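Local atomic coordinates of cytochrome c2 iso-2 (Rhodospirillum centenum, PDB entry 1JDL), a protein that carries electrons through a covalently bound heme c, serving as electron donor to oxidized bacteriochlorophyll in the photophosphorylation pathway of purple non-sulfur photosynthetic bacteria. Residues C18-G22 with G30-T34. Residues are numbered along the deposited sequence.
With HEM (protoporphyrin IX containing Fe), chain B.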
loop_
_atom_site.group_PDB
_atom_site.type_symbol
_atom_site.label_atom_id
_atom_site.label_comp_id
_atom_site.label_asym_id
_atom_site.label_seq_id
_atom_site.Cartn_x
_atom_site.Cartn_y
_atom_site.Cartn_z
ATOM N N CYS A 18 2.174 6.218 10.603
ATOM C CA CYS A 18 2.220 6.927 9.328
ATOM C C CYS A 18 0.941 6.962 8.512
ATOM O O CYS A 18 0.841 7.734 7.558
ATOM C CB CYS A 18 3.310 6.318 8.457
ATOM S SG CYS A 18 4.861 6.136 9.319
ATOM N N HIS A 19 -0.025 6.125 8.865
ATOM C CA HIS A 19 -1.279 6.060 8.122
ATOM C C HIS A 19 -2.504 6.202 9.001
ATOM O O HIS A 19 -2.480 5.864 10.182
ATOM C CB HIS A 19 -1.404 4.720 7.409
ATOM C CG HIS A 19 -0.421 4.515 6.305
ATOM N ND1 HIS A 19 -0.518 5.160 5.091
ATOM C CD2 HIS A 19 0.640 3.681 6.204
ATOM C CE1 HIS A 19 0.435 4.726 4.288
ATOM N NE2 HIS A 19 1.151 3.827 4.938
ATOM N N ARG A 20 -3.579 6.682 8.390
ATOM C CA ARG A 20 -4.859 6.844 9.063
ATOM C C ARG A 20 -5.941 6.238 8.179
ATOM O O ARG A 20 -5.812 6.207 6.955
ATOM C CB ARG A 20 -5.156 8.329 9.293
ATOM C CG ARG A 20 -4.292 8.974 10.358
ATOM C CD ARG A 20 -4.832 8.694 11.750
ATOM N NE ARG A 20 -3.944 9.205 12.790
ATOM C CZ ARG A 20 -2.769 8.664 13.092
ATOM N NH1 ARG A 20 -2.347 7.596 12.433
ATOM N NH2 ARG A 20 -2.015 9.192 14.048
ATOM N N VAL A 21 -6.994 5.732 8.812
ATOM C CA VAL A 21 -8.128 5.155 8.104
ATOM C C VAL A 21 -9.369 5.678 8.819
ATOM O O VAL A 21 -9.277 6.141 9.952
ATOM C CB VAL A 21 -8.127 3.608 8.149
ATOM C CG1 VAL A 21 -6.955 3.068 7.342
ATOM C CG2 VAL A 21 -8.053 3.122 9.592
ATOM N N GLY A 22 -10.517 5.614 8.157
ATOM C CA GLY A 22 -11.746 6.092 8.768
ATOM C C GLY A 22 -12.258 7.361 8.116
ATOM O O GLY A 22 -11.660 7.847 7.153
ATOM N N GLY A 30 2.478 9.069 5.590
ATOM C CA GLY A 30 1.986 8.229 4.510
ATOM C C GLY A 30 0.573 8.644 4.126
ATOM O O GLY A 30 -0.094 9.337 4.890
ATOM N N PRO A 31 0.078 8.230 2.950
ATOM C CA PRO A 31 -1.274 8.600 2.522
ATOM C C PRO A 31 -2.397 7.920 3.294
ATOM O O PRO A 31 -2.226 6.824 3.837
ATOM C CB PRO A 31 -1.281 8.223 1.041
ATOM C CG PRO A 31 -0.355 7.042 0.994
ATOM C CD PRO A 31 0.779 7.471 1.898
ATOM N N ALA A 32 -3.553 8.576 3.343
ATOM C CA ALA A 32 -4.707 8.008 4.030
ATOM C C ALA A 32 -5.023 6.692 3.332
ATOM O O ALA A 32 -4.868 6.578 2.116
ATOM C CB ALA A 32 -5.902 8.963 3.937
ATOM N N LEU A 33 -5.461 5.693 4.091
ATOM C CA LEU A 33 -5.752 4.401 3.490
ATOM C C LEU A 33 -7.230 4.072 3.369
ATOM O O LEU A 33 -7.602 2.948 3.029
ATOM C CB LEU A 33 -5.009 3.294 4.246
ATOM C CG LEU A 33 -3.482 3.400 4.131
ATOM C CD1 LEU A 33 -2.833 2.306 4.972
ATOM C CD2 LEU A 33 -3.062 3.270 2.672
ATOM N N THR A 34 -8.083 5.052 3.645
ATOM C CA THR A 34 -9.513 4.826 3.495
ATOM C C THR A 34 -9.769 4.706 1.992
ATOM O O THR A 34 -9.328 5.552 1.212
ATOM C CB THR A 34 -10.325 6.001 4.056
ATOM O OG1 THR A 34 -9.991 6.194 5.434
ATOM C CG2 THR A 34 -11.817 5.716 3.948
HETATM C CHA HEM B . 2.461 3.891 1.127
HETATM C CHB HEM B . 0.243 0.285 3.439
HETATM C CHC HEM B . 2.989 1.120 7.327
HETATM C CHD HEM B . 4.780 5.026 5.206
HETATM C C1A HEM B . 1.651 2.787 1.400
HETATM C C2A HEM B . 0.800 2.140 0.429
HETATM C C3A HEM B . 0.187 1.123 1.092
HETATM C C4A HEM B . 0.653 1.163 2.458
HETATM C CMA HEM B . -0.767 0.090 0.511
HETATM C CAA HEM B . 0.541 2.636 -0.999
HETATM C CBA HEM B . -0.632 3.614 -0.931
HETATM C CGA HEM B . -0.949 4.310 -2.258
HETATM O O1A HEM B . -0.342 3.973 -3.294
HETATM O O2A HEM B . -1.825 5.199 -2.259
HETATM C C1B HEM B . 0.789 0.226 4.713
HETATM C C2B HEM B . 0.413 -0.732 5.722
HETATM C C3B HEM B . 1.355 -0.619 6.706
HETATM C C4B HEM B . 2.106 0.544 6.427
HETATM C CMB HEM B . -0.811 -1.637 5.659
HETATM C CAB HEM B . 1.798 -1.555 7.664
HETATM C CBB HEM B . 1.361 -2.999 7.847
HETATM C C1C HEM B . 3.750 2.224 7.073
HETATM C C2C HEM B . 4.677 2.825 8.009
HETATM C C3C HEM B . 5.288 3.813 7.334
HETATM C C4C HEM B . 4.565 3.980 6.090
HETATM C CMC HEM B . 4.887 2.419 9.470
HETATM C CAC HEM B . 6.506 4.473 7.610
HETATM C CBC HEM B . 7.396 4.419 8.847
HETATM C C1D HEM B . 4.250 5.109 3.938
HETATM C C2D HEM B . 4.623 6.118 2.975
HETATM C C3D HEM B . 4.037 5.766 1.792
HETATM C C4D HEM B . 3.282 4.537 2.064
HETATM C CMD HEM B . 5.555 7.312 3.203
HETATM C CAD HEM B . 4.234 6.455 0.438
HETATM C CBD HEM B . 5.396 5.736 -0.257
HETATM C CGD HEM B . 5.824 6.381 -1.559
HETATM O O1D HEM B . 6.795 5.876 -2.165
HETATM O O2D HEM B . 5.204 7.379 -1.986
HETATM N NA HEM B . 1.572 2.173 2.638
HETATM N NB HEM B . 1.825 1.025 5.149
HETATM N NC HEM B . 3.701 2.928 5.883
HETATM N ND HEM B . 3.423 4.144 3.389
HETATM FE FE HEM B . 2.661 2.540 4.261
HETATM O O HOH W 1 -2.581 8.915 6.638
#
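The imidazole of His19 has one face covered by Leu33, whose CD1 sits 3.7 Å from the centroid of the His19 ring and makes a CH-pi contact over its face. At the ring edge His19 ND1 donates a hydrogen bond to Pro31 O (2.7 Å), which fixes the ring orientation while His19 NE2 binds the heme iron, HEM FE, at 2.1 Å. This pairing of an axial histidine with a proline carbonyl is a hallmark of class I cytochromes c; Met98 supplies the other axial ligand. Cys18, one of the two cysteines covalently attached to the heme, and His19 form the end of the CXXCH motif.

The two segments, neither of them a regular strand, run nearly parallel, their end-to-end directions 13° apart, and backbone hydrogen bonds link Gly30 N to Cys18 O (2.9 Å) and Leu33 N to Arg20 O (2.9 Å). Gly30 has no room for a side chain: a CB would clash with His19 CE1. Its CA instead packs 3.7 Å from HEM C2D, and Pro31 CD lies equally close to HEM C3D. Farther from the heme, Val21 CG1 rests on Leu33 CB at 3.7 Å, and Thr34 OG1 donates a hydrogen bond to Gly22 O (2.9 Å).

The end of the Arg20 side chain leads away from 30-34, where NH1 hydrogen-bonds to His19 O (2.8 Å) and to the carbonyl O of Met16. Both segments belong to the long irregular region between helix 5-11 and helix 51-58 and contribute to the histidine side of the heme crevice, and Val21 packs the 18-22 segment against Tyr114 and Leu115 of helix 105-115.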